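Local coordinates for tetratricopeptide TPR_2 repeat protein (Thermobaculum terrenum, PDB 5DJS) that is of unknown function but joins tetratricopeptide repeats to a GT-B-type glycosyltransferase family 41 region, with uridine-5'-diphosphate bound in the model, at residues S169-R173 against L244-M250; L253-R259 against T274-D280; A261-V265 against M515-A519. The protein carries 1 engineered substitution. All blocks are in the same frame, centred on the assembly; numbering follows the deposited sequence.

Interaction 1. Residues S169-R173 against L244-M250; sequences SGELR and LSWHLGM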
loop_
_atom_site.group_PDB
_atom_site.type_symbol
_atom_site.label_atom_id
_atom_site.label_comp_id
_atom_site.label_asym_id
_atom_site.label_seq_id
_atom_site.Cartn_x
_atom_site.Cartn_y
_atom_site.Cartn_z
ATOM N N SER A 169 11.691 -5.373 -3.314
ATOM C CA SER A 169 10.243 -5.407 -3.135
ATOM C C SER A 169 9.640 -6.711 -3.589
ATOM O O SER A 169 10.149 -7.357 -4.498
ATOM C CB SER A 169 9.580 -4.294 -3.935
ATOM O OG SER A 169 8.212 -4.184 -3.591
ATOM N N GLY A 170 8.532 -7.077 -2.954
ATOM C CA GLY A 170 7.716 -8.214 -3.371
ATOM C C GLY A 170 6.443 -7.817 -4.079
ATOM O O GLY A 170 5.548 -8.647 -4.240
ATOM N N GLU A 171 6.339 -6.554 -4.496
ATOM C CA GLU A 171 5.260 -6.155 -5.394
ATOM C C GLU A 171 5.769 -5.328 -6.601
ATOM O O GLU A 171 5.216 -4.278 -6.958
ATOM C CB GLU A 171 4.119 -5.503 -4.611
ATOM C CG GLU A 171 4.558 -4.399 -3.679
ATOM C CD GLU A 171 4.833 -4.854 -2.252
ATOM O OE1 GLU A 171 4.791 -6.067 -1.952
ATOM O OE2 GLU A 171 5.084 -3.959 -1.411
ATOM N N LEU A 172 6.829 -5.857 -7.220
ATOM C CA LEU A 172 7.312 -5.428 -8.525
ATOM C C LEU A 172 6.437 -6.067 -9.591
ATOM O O LEU A 172 6.798 -7.095 -10.136
ATOM C CB LEU A 172 8.782 -5.858 -8.732
ATOM C CG LEU A 172 9.825 -5.288 -7.763
ATOM C CD1 LEU A 172 11.223 -5.658 -8.223
ATOM C CD2 LEU A 172 9.704 -3.779 -7.624
ATOM N N ARG A 173 5.278 -5.457 -9.844
ATOM C CA ARG A 173 4.268 -5.938 -10.808
ATOM C C ARG A 173 3.190 -4.860 -10.966
ATOM O O ARG A 173 3.355 -3.753 -10.433
ATOM C CB ARG A 173 3.639 -7.273 -10.353
ATOM C CG ARG A 173 2.803 -7.184 -9.085
ATOM C CD ARG A 173 2.115 -8.501 -8.744
ATOM N NE ARG A 173 1.563 -8.427 -7.396
ATOM C CZ ARG A 173 2.253 -8.599 -6.270
ATOM N NH1 ARG A 173 3.547 -8.913 -6.282
ATOM N NH2 ARG A 173 1.629 -8.484 -5.109
ATOM N N LEU A 244 11.209 -0.912 -0.946
ATOM C CA LEU A 244 10.011 -0.437 -1.614
ATOM C C LEU A 244 8.722 -0.969 -0.995
ATOM O O LEU A 244 7.679 -0.352 -1.187
ATOM C CB LEU A 244 10.053 -0.812 -3.101
ATOM C CG LEU A 244 10.486 0.217 -4.156
ATOM C CD1 LEU A 244 11.434 1.293 -3.660
ATOM C CD2 LEU A 244 11.100 -0.545 -5.318
ATOM N N SER A 245 8.782 -2.094 -0.279
ATOM C CA SER A 245 7.569 -2.754 0.220
ATOM C C SER A 245 7.050 -2.255 1.564
ATOM O O SER A 245 5.839 -2.099 1.724
ATOM C CB SER A 245 7.749 -4.273 0.272
ATOM O OG SER A 245 7.745 -4.820 -1.042
ATOM N N TRP A 246 7.957 -2.043 2.523
ATOM C CA TRP A 246 7.619 -1.646 3.916
ATOM C C TRP A 246 6.762 -2.760 4.554
ATOM O O TRP A 246 6.560 -3.847 3.978
ATOM C CB TRP A 246 6.969 -0.233 3.943
ATOM C CG TRP A 246 6.706 0.439 5.297
ATOM C CD1 TRP A 246 7.575 1.154 6.068
ATOM C CD2 TRP A 246 5.440 0.498 5.973
ATOM N NE1 TRP A 246 6.933 1.615 7.205
ATOM C CE2 TRP A 246 5.621 1.219 7.168
ATOM C CE3 TRP A 246 4.184 -0.034 5.698
ATOM C CZ2 TRP A 246 4.565 1.437 8.082
ATOM C CZ3 TRP A 246 3.141 0.176 6.595
ATOM C CH2 TRP A 246 3.335 0.906 7.767
ATOM N N HIS A 247 6.313 -2.523 5.769
ATOM C CA HIS A 247 5.364 -3.392 6.432
ATOM C C HIS A 247 4.087 -3.789 5.664
ATOM O O HIS A 247 3.507 -4.814 5.985
ATOM C CB HIS A 247 4.982 -2.771 7.768
ATOM C CG HIS A 247 6.076 -2.821 8.783
ATOM N ND1 HIS A 247 6.916 -1.760 9.025
ATOM C CD2 HIS A 247 6.462 -3.805 9.621
ATOM C CE1 HIS A 247 7.770 -2.089 9.975
ATOM N NE2 HIS A 247 7.512 -3.324 10.356
ATOM N N LEU A 248 3.697 -3.032 4.630
ATOM C CA LEU A 248 2.460 -3.270 3.882
ATOM C C LEU A 248 2.615 -4.396 2.877
ATOM O O LEU A 248 1.620 -4.876 2.368
ATOM C CB LEU A 248 2.035 -2.037 3.071
ATOM C CG LEU A 248 1.521 -0.777 3.755
ATOM C CD1 LEU A 248 1.495 0.420 2.817
ATOM C CD2 LEU A 248 0.170 -1.012 4.396
ATOM N N GLY A 249 3.838 -4.790 2.550
ATOM C CA GLY A 249 4.055 -5.705 1.441
ATOM C C GLY A 249 4.966 -6.836 1.810
ATOM O O GLY A 249 5.394 -6.947 2.948
ATOM N N MET A 250 5.284 -7.661 0.825
ATOM C CA MET A 250 6.210 -8.763 1.016
ATOM C C MET A 250 7.648 -8.224 1.070
ATOM O O MET A 250 8.443 -8.397 0.150
ATOM C CB MET A 250 6.024 -9.798 -0.085
ATOM C CG MET A 250 4.637 -10.420 -0.087
ATOM S SD MET A 250 4.656 -12.055 -0.837
ATOM C CE MET A 250 5.441 -13.008 0.479
#
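Ser-245 points its hydroxyl at the 169-173 loop, where it meets Ser-169 hydroxyl to hydroxyl and the carboxylate of Glu-171. The OG atoms of Ser-169 and Ser-245 are hydrogen-bonded at 2.7 Å. Ser-245 OG also lies 2.8 Å from Glu-171 OE2, a weak and unsettled bond, the proton having a second acceptor within reach. CG of Glu-171 stands between its own backbone N and carbonyl carbon (chi1 51°), and a bend at chi2 brings the carboxylate to Ser-245 and Met-250. Its other oxygen, OE1, takes the backbone N of Met-250 on the syn lone pair, at 3.2 Å and 144°, the settled bond of the two. Ser-169 OG in turn accepts from Glu-171 N at 3.2 Å, closing an ST turn that fixes the start of the glutamate. Beside this polar cluster, Ser-169 CB packs on Leu-244 CB at 3.6 Å, and Leu-172 and Leu-244 touch through their CD2 atoms, both packing on Leu-181 of helix 176-187. The two segments lie at the C-terminal ends of adjacent parallel strands 163-169 and 240-243, a site typical of a Rossmann-like GT-B domain, the Glu-171 side chain about 11 Å from the bound UDP.

Interaction 2. Residues L253-R259 against T274-D280; sequences LFAFARR and TGMRAMD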
loop_
_atom_site.group_PDB
_atom_site.type_symbol
_atom_site.label_atom_id
_atom_site.label_comp_id
_atom_site.label_asym_id
_atom_site.label_seq_id
_atom_site.Cartn_x
_atom_site.Cartn_y
_atom_site.Cartn_z
ATOM N N LEU A 253 12.982 -7.010 5.276
ATOM C CA LEU A 253 13.564 -6.080 6.228
ATOM C C LEU A 253 14.552 -6.744 7.162
ATOM O O LEU A 253 15.341 -6.057 7.801
ATOM C CB LEU A 253 12.473 -5.407 7.064
ATOM C CG LEU A 253 11.588 -4.385 6.344
ATOM C CD1 LEU A 253 10.313 -4.120 7.136
ATOM C CD2 LEU A 253 12.337 -3.085 6.098
ATOM N N PHE A 254 14.504 -8.066 7.278
ATOM C CA PHE A 254 15.512 -8.776 8.077
ATOM C C PHE A 254 16.834 -8.920 7.312
ATOM O O PHE A 254 17.884 -9.056 7.920
ATOM C CB PHE A 254 14.985 -10.134 8.531
ATOM C CG PHE A 254 13.675 -10.045 9.237
ATOM C CD1 PHE A 254 13.543 -9.250 10.372
ATOM C CD2 PHE A 254 12.560 -10.725 8.759
ATOM C CE1 PHE A 254 12.328 -9.151 11.031
ATOM C CE2 PHE A 254 11.344 -10.629 9.414
ATOM C CZ PHE A 254 11.227 -9.844 10.551
ATOM N N ALA A 255 16.779 -8.892 5.987
ATOM C CA ALA A 255 17.981 -8.694 5.197
ATOM C C ALA A 255 18.535 -7.273 5.438
ATOM O O ALA A 255 19.724 -7.111 5.713
ATOM C CB ALA A 255 17.702 -8.946 3.720
ATOM N N PHE A 256 17.663 -6.262 5.381
ATOM C CA PHE A 256 18.047 -4.871 5.729
ATOM C C PHE A 256 18.585 -4.764 7.148
ATOM O O PHE A 256 19.461 -3.962 7.422
ATOM C CB PHE A 256 16.866 -3.891 5.598
ATOM C CG PHE A 256 16.598 -3.441 4.190
ATOM C CD1 PHE A 256 15.924 -4.271 3.292
ATOM C CD2 PHE A 256 17.017 -2.193 3.759
ATOM C CE1 PHE A 256 15.676 -3.870 1.998
ATOM C CE2 PHE A 256 16.773 -1.783 2.459
ATOM C CZ PHE A 256 16.098 -2.623 1.581
ATOM N N ALA A 257 18.037 -5.565 8.050
ATOM C CA ALA A 257 18.420 -5.535 9.452
ATOM C C ALA A 257 19.912 -5.770 9.660
ATOM O O ALA A 257 20.485 -5.223 10.591
ATOM C CB ALA A 257 17.605 -6.553 10.241
ATOM N N ARG A 258 20.530 -6.561 8.779
ATOM C CA ARG A 258 21.961 -6.895 8.870
ATOM C C ARG A 258 22.931 -5.840 8.304
ATOM O O ARG A 258 24.141 -6.018 8.414
ATOM C CB ARG A 258 22.212 -8.255 8.207
ATOM C CG ARG A 258 22.064 -9.417 9.168
ATOM C CD ARG A 258 21.797 -10.723 8.438
ATOM N NE ARG A 258 20.374 -11.045 8.514
ATOM C CZ ARG A 258 19.848 -12.202 8.919
ATOM N NH1 ARG A 258 20.614 -13.240 9.272
ATOM N NH2 ARG A 258 18.520 -12.331 8.950
ATOM N N ARG A 259 22.405 -4.745 7.746
ATOM C CA ARG A 259 23.196 -3.713 7.051
ATOM C C ARG A 259 24.094 -4.243 5.924
ATOM O O ARG A 259 25.296 -4.005 5.942
ATOM C CB ARG A 259 24.037 -2.879 8.039
ATOM C CG ARG A 259 23.215 -1.977 8.925
ATOM C CD ARG A 259 23.988 -0.756 9.364
ATOM N NE ARG A 259 23.078 0.371 9.583
ATOM C CZ ARG A 259 22.784 0.933 10.757
ATOM N NH1 ARG A 259 23.322 0.510 11.902
ATOM N NH2 ARG A 259 21.937 1.960 10.786
ATOM N N THR A 274 9.693 2.261 9.881
ATOM C CA THR A 274 9.915 0.824 10.017
ATOM C C THR A 274 10.154 0.427 11.480
ATOM O O THR A 274 9.983 -0.741 11.841
ATOM C CB THR A 274 11.151 0.365 9.229
ATOM O OG1 THR A 274 12.298 1.143 9.630
ATOM C CG2 THR A 274 10.913 0.500 7.722
ATOM N N GLY A 275 10.602 1.397 12.287
ATOM C CA GLY A 275 10.965 1.183 13.669
ATOM C C GLY A 275 12.415 0.776 13.861
ATOM O O GLY A 275 12.886 0.724 15.012
ATOM N N MET A 276 13.128 0.526 12.755
ATOM C CA MET A 276 14.438 -0.133 12.783
ATOM C C MET A 276 15.589 0.864 12.931
ATOM O O MET A 276 15.540 1.950 12.363
ATOM C CB MET A 276 14.650 -0.926 11.490
ATOM C CG MET A 276 13.662 -2.051 11.271
ATOM S SD MET A 276 13.742 -2.729 9.601
ATOM C CE MET A 276 15.367 -3.480 9.604
ATOM N N ARG A 277 16.632 0.465 13.668
ATOM C CA ARG A 277 17.932 1.167 13.660
ATOM C C ARG A 277 18.624 1.033 12.303
ATOM O O ARG A 277 19.234 1.991 11.827
ATOM C CB ARG A 277 18.891 0.599 14.718
ATOM C CG ARG A 277 18.534 0.883 16.165
ATOM C CD ARG A 277 19.570 0.270 17.104
ATOM N NE ARG A 277 20.425 1.289 17.719
ATOM C CZ ARG A 277 20.176 1.926 18.874
ATOM N NH1 ARG A 277 19.078 1.670 19.598
ATOM N NH2 ARG A 277 21.041 2.837 19.324
ATOM N N ALA A 278 18.534 -0.163 11.706
ATOM C CA ALA A 278 19.179 -0.484 10.421
ATOM C C ALA A 278 18.726 0.340 9.206
ATOM O O ALA A 278 19.454 0.408 8.205
ATOM C CB ALA A 278 19.010 -1.961 10.106
ATOM N N MET A 279 17.536 0.941 9.270
ATOM C CA MET A 279 17.073 1.822 8.198
ATOM C C MET A 279 17.571 3.246 8.465
ATOM O O MET A 279 17.246 3.858 9.485
ATOM C CB MET A 279 15.556 1.773 8.078
ATOM C CG MET A 279 15.017 2.262 6.742
ATOM S SD MET A 279 15.445 1.235 5.311
ATOM C CE MET A 279 14.608 -0.309 5.684
ATOM N N ASP A 280 18.370 3.764 7.540
ATOM C CA ASP A 280 19.055 5.040 7.734
ATOM C C ASP A 280 18.134 6.174 7.357
ATOM O O ASP A 280 17.994 7.131 8.114
ATOM C CB ASP A 280 20.345 5.125 6.892
ATOM C CG ASP A 280 21.290 3.937 7.104
ATOM O OD1 ASP A 280 21.702 3.697 8.265
ATOM O OD2 ASP A 280 21.621 3.256 6.096
#
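Met-279 starts with CG anti to its backbone N (chi1 -161°) and then bends at both chi2 and chi3, a curl that carries its methyl group between Leu-253 and Phe-256. Met-276 has CG anti to its carbonyl carbon and bends only at chi3, which turns its CE onto helix 253-257. From Met-279, CE lies 3.6 Å from Leu-253 CD2, the two side chains crossing at about a right angle. The same methyl approaches Phe-256 CD2 obliquely, also at 3.6 Å, while Met-279 SD is 5.0 Å from the centroid of the Phe-256 ring, an oblique Met-aromatic contact. Met-276 SD sits 3.8 Å from Leu-253 CD2, and its CE rests against Ala-257 CB at 3.9 Å. Ala-278 CB lies against the C-terminal end of the helix, near the carbonyl oxygens of Phe-256 and Ala-257.

Beyond this apolar layer the extended side chain of Arg-259 reaches along the 274-280 loop. Its NH2 makes a single-contact salt bridge with Asp-280 OD1 at 3.1 Å; the guanidinium and carboxylate planes are within 3° of parallel, but OD1 is tilted 24° out of the guanidinium plane. Ala-278 CA lies over one guanidinium face. Both groups have further partners: Arg-259 NH1 donates to Pro-149 O, and Asp-280 OD2 accepts from Gln-264 N. The helix belongs to the beta-alpha-beta crossover from strand 240-243 to strand 263-266, and the loop packed on it leads into the next parallel strand, 281-285, as in a Rossmann-like domain.

Interaction 3. Residues A261-V265 against M515-A519; sequences APVQV and MWRDA
This is an apolar strand-on-helix contact on one face of the N-terminal parallel sheet, at its interior strand 263-266, where Pro-262, Val-263 and Val-265 meet Met-515, Trp-516 and Ala-519 of the long helix 479-521. No hydrogen bond crosses it. The axes of the short segments 263-265 and 515-519 approach to 9.7 Å, with their directions 144° apart, so the helix runs back roughly antiparallel over the strand. Strand alternation sends Val-263 and Val-265 toward the helix and Gln-264 to the other face. Val-263 divides its two methyls: CG1, anti to the backbone N (chi1 175°), touches Met-515 CB at 3.8 Å, while CG2 meets Ala-519 CB, one helical turn on, at 4.0 Å. Met-515 is extended beyond CG and lies across both valines at about a right angle, its SD near Val-265 CG2 at 3.4 Å. Trp-516 presents the edge of its ring, not a face: Pro-262 CG comes 4.0 Å from CZ3, and Val-263 CG2 lies near the ring plane 4.3 Å from CE3. The indole is also held at its far side, since NE1 donates to Asp-158 O, and Met-515 continues the apolar layer onto Tyr-281 and Val-283 of strand 281-285. A C-terminal helix returning to pack on the sheet of the N-terminal Rossmann-like domain is a characteristic of the GT-B fold.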
loop_
_atom_site.group_PDB
_atom_site.type_symbol
_atom_site.label_atom_id
_atom_site.label_comp_id
_atom_site.label_asym_id
_atom_site.label_seq_id
_atom_site.Cartn_x
_atom_site.Cartn_y
_atom_site.Cartn_z
ATOM N N ALA A 261 24.212 -3.077 3.013
ATOM C CA ALA A 261 24.634 -1.870 2.322
ATOM C C ALA A 261 24.820 -0.736 3.331
ATOM O O ALA A 261 24.102 -0.681 4.345
ATOM C CB ALA A 261 23.595 -1.477 1.288
ATOM N N PRO A 262 25.771 0.178 3.059
ATOM C CA PRO A 262 26.039 1.326 3.941
ATOM C C PRO A 262 24.987 2.449 3.949
ATOM O O PRO A 262 24.981 3.291 4.858
ATOM C CB PRO A 262 27.332 1.884 3.375
ATOM C CG PRO A 262 27.296 1.528 1.930
ATOM C CD PRO A 262 26.645 0.184 1.867
ATOM N N VAL A 263 24.154 2.506 2.916
ATOM C CA VAL A 263 23.024 3.430 2.872
ATOM C C VAL A 263 21.763 2.611 2.632
ATOM O O VAL A 263 21.635 1.936 1.611
ATOM C CB VAL A 263 23.203 4.487 1.764
ATOM C CG1 VAL A 263 21.970 5.364 1.650
ATOM C CG2 VAL A 263 24.436 5.343 2.037
ATOM N N GLN A 264 20.835 2.670 3.579
ATOM C CA GLN A 264 19.603 1.904 3.486
ATOM C C GLN A 264 18.400 2.819 3.689
ATOM O O GLN A 264 18.332 3.568 4.682
ATOM C CB GLN A 264 19.631 0.760 4.491
ATOM C CG GLN A 264 20.785 -0.195 4.227
ATOM C CD GLN A 264 20.641 -1.529 4.921
ATOM O OE1 GLN A 264 20.869 -2.571 4.308
ATOM N NE2 GLN A 264 20.268 -1.514 6.202
ATOM N N VAL A 265 17.468 2.732 2.735
ATOM C CA VAL A 265 16.393 3.705 2.536
ATOM C C VAL A 265 15.046 3.001 2.401
ATOM O O VAL A 265 14.933 1.983 1.701
ATOM C CB VAL A 265 16.612 4.481 1.219
ATOM C CG1 VAL A 265 15.497 5.488 0.975
ATOM C CG2 VAL A 265 17.959 5.181 1.206
ATOM N N MET A 515 22.926 11.405 0.668
ATOM C CA MET A 515 23.038 10.263 1.583
ATOM C C MET A 515 24.426 9.625 1.483
ATOM O O MET A 515 25.035 9.273 2.500
ATOM C CB MET A 515 22.015 9.166 1.244
ATOM C CG MET A 515 20.549 9.479 1.499
ATOM S SD MET A 515 19.495 8.217 0.728
ATOM C CE MET A 515 18.016 9.182 0.441
ATOM N N TRP A 516 24.886 9.441 0.247
ATOM C CA TRP A 516 26.181 8.824 -0.029
ATOM C C TRP A 516 27.356 9.714 0.389
ATOM O O TRP A 516 28.286 9.234 1.036
ATOM C CB TRP A 516 26.300 8.444 -1.507
ATOM C CG TRP A 516 27.627 7.865 -1.854
ATOM C CD1 TRP A 516 28.632 8.488 -2.513
ATOM C CD2 TRP A 516 28.102 6.549 -1.544
ATOM N NE1 TRP A 516 29.709 7.647 -2.647
ATOM C CE2 TRP A 516 29.410 6.449 -2.061
ATOM C CE3 TRP A 516 27.551 5.445 -0.882
ATOM C CZ2 TRP A 516 30.179 5.290 -1.940
ATOM C CZ3 TRP A 516 28.321 4.288 -0.758
ATOM C CH2 TRP A 516 29.621 4.221 -1.290
ATOM N N ARG A 517 27.313 10.997 0.030
ATOM C CA ARG A 517 28.338 11.939 0.484
ATOM C C ARG A 517 28.482 11.847 1.999
ATOM O O ARG A 517 29.585 11.655 2.490
ATOM C CB ARG A 517 28.052 13.395 0.053
ATOM C CG ARG A 517 28.894 14.436 0.812
ATOM C CD ARG A 517 29.009 15.803 0.142
ATOM N NE ARG A 517 27.737 16.308 -0.380
ATOM C CZ ARG A 517 27.337 16.261 -1.657
ATOM N NH1 ARG A 517 28.094 15.723 -2.621
ATOM N NH2 ARG A 517 26.144 16.759 -1.979
ATOM N N ASP A 518 27.364 11.965 2.716
ATOM C CA ASP A 518 27.349 11.925 4.193
ATOM C C ASP A 518 27.882 10.620 4.800
ATOM O O ASP A 518 28.444 10.640 5.894
ATOM C CB ASP A 518 25.939 12.210 4.742
ATOM C CG ASP A 518 25.528 13.674 4.597
ATOM O OD1 ASP A 518 26.048 14.383 3.706
ATOM O OD2 ASP A 518 24.662 14.116 5.376
ATOM N N ALA A 519 27.704 9.500 4.100
ATOM C CA ALA A 519 28.248 8.213 4.544
ATOM C C ALA A 519 29.777 8.182 4.437
ATOM O O ALA A 519 30.457 7.727 5.360
ATOM C CB ALA A 519 27.632 7.069 3.748
#

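All three interactions lie around the same six-stranded parallel sheet, at different places. Interaction 1 joins loops at the ends of two strands, nearest the centre of the chain of the three, and is mainly polar. Interaction 2 is apolar in its middle, with one salt bridge between partly exposed side chains, and ties a crossover helix to the following loop. Interaction 3 is wholly apolar and brings in the C-terminal helix from 250 residues away in sequence. Interactions 1 and 2 touch where His-247 and Trp-246 meet Thr-274. Interactions 2 and 3 are joined more firmly: Gln-264 NE2 bonds both Phe-256 O and Ala-278 O, tying the strand of interaction 3 to both segments of interaction 2. All three are largely buried.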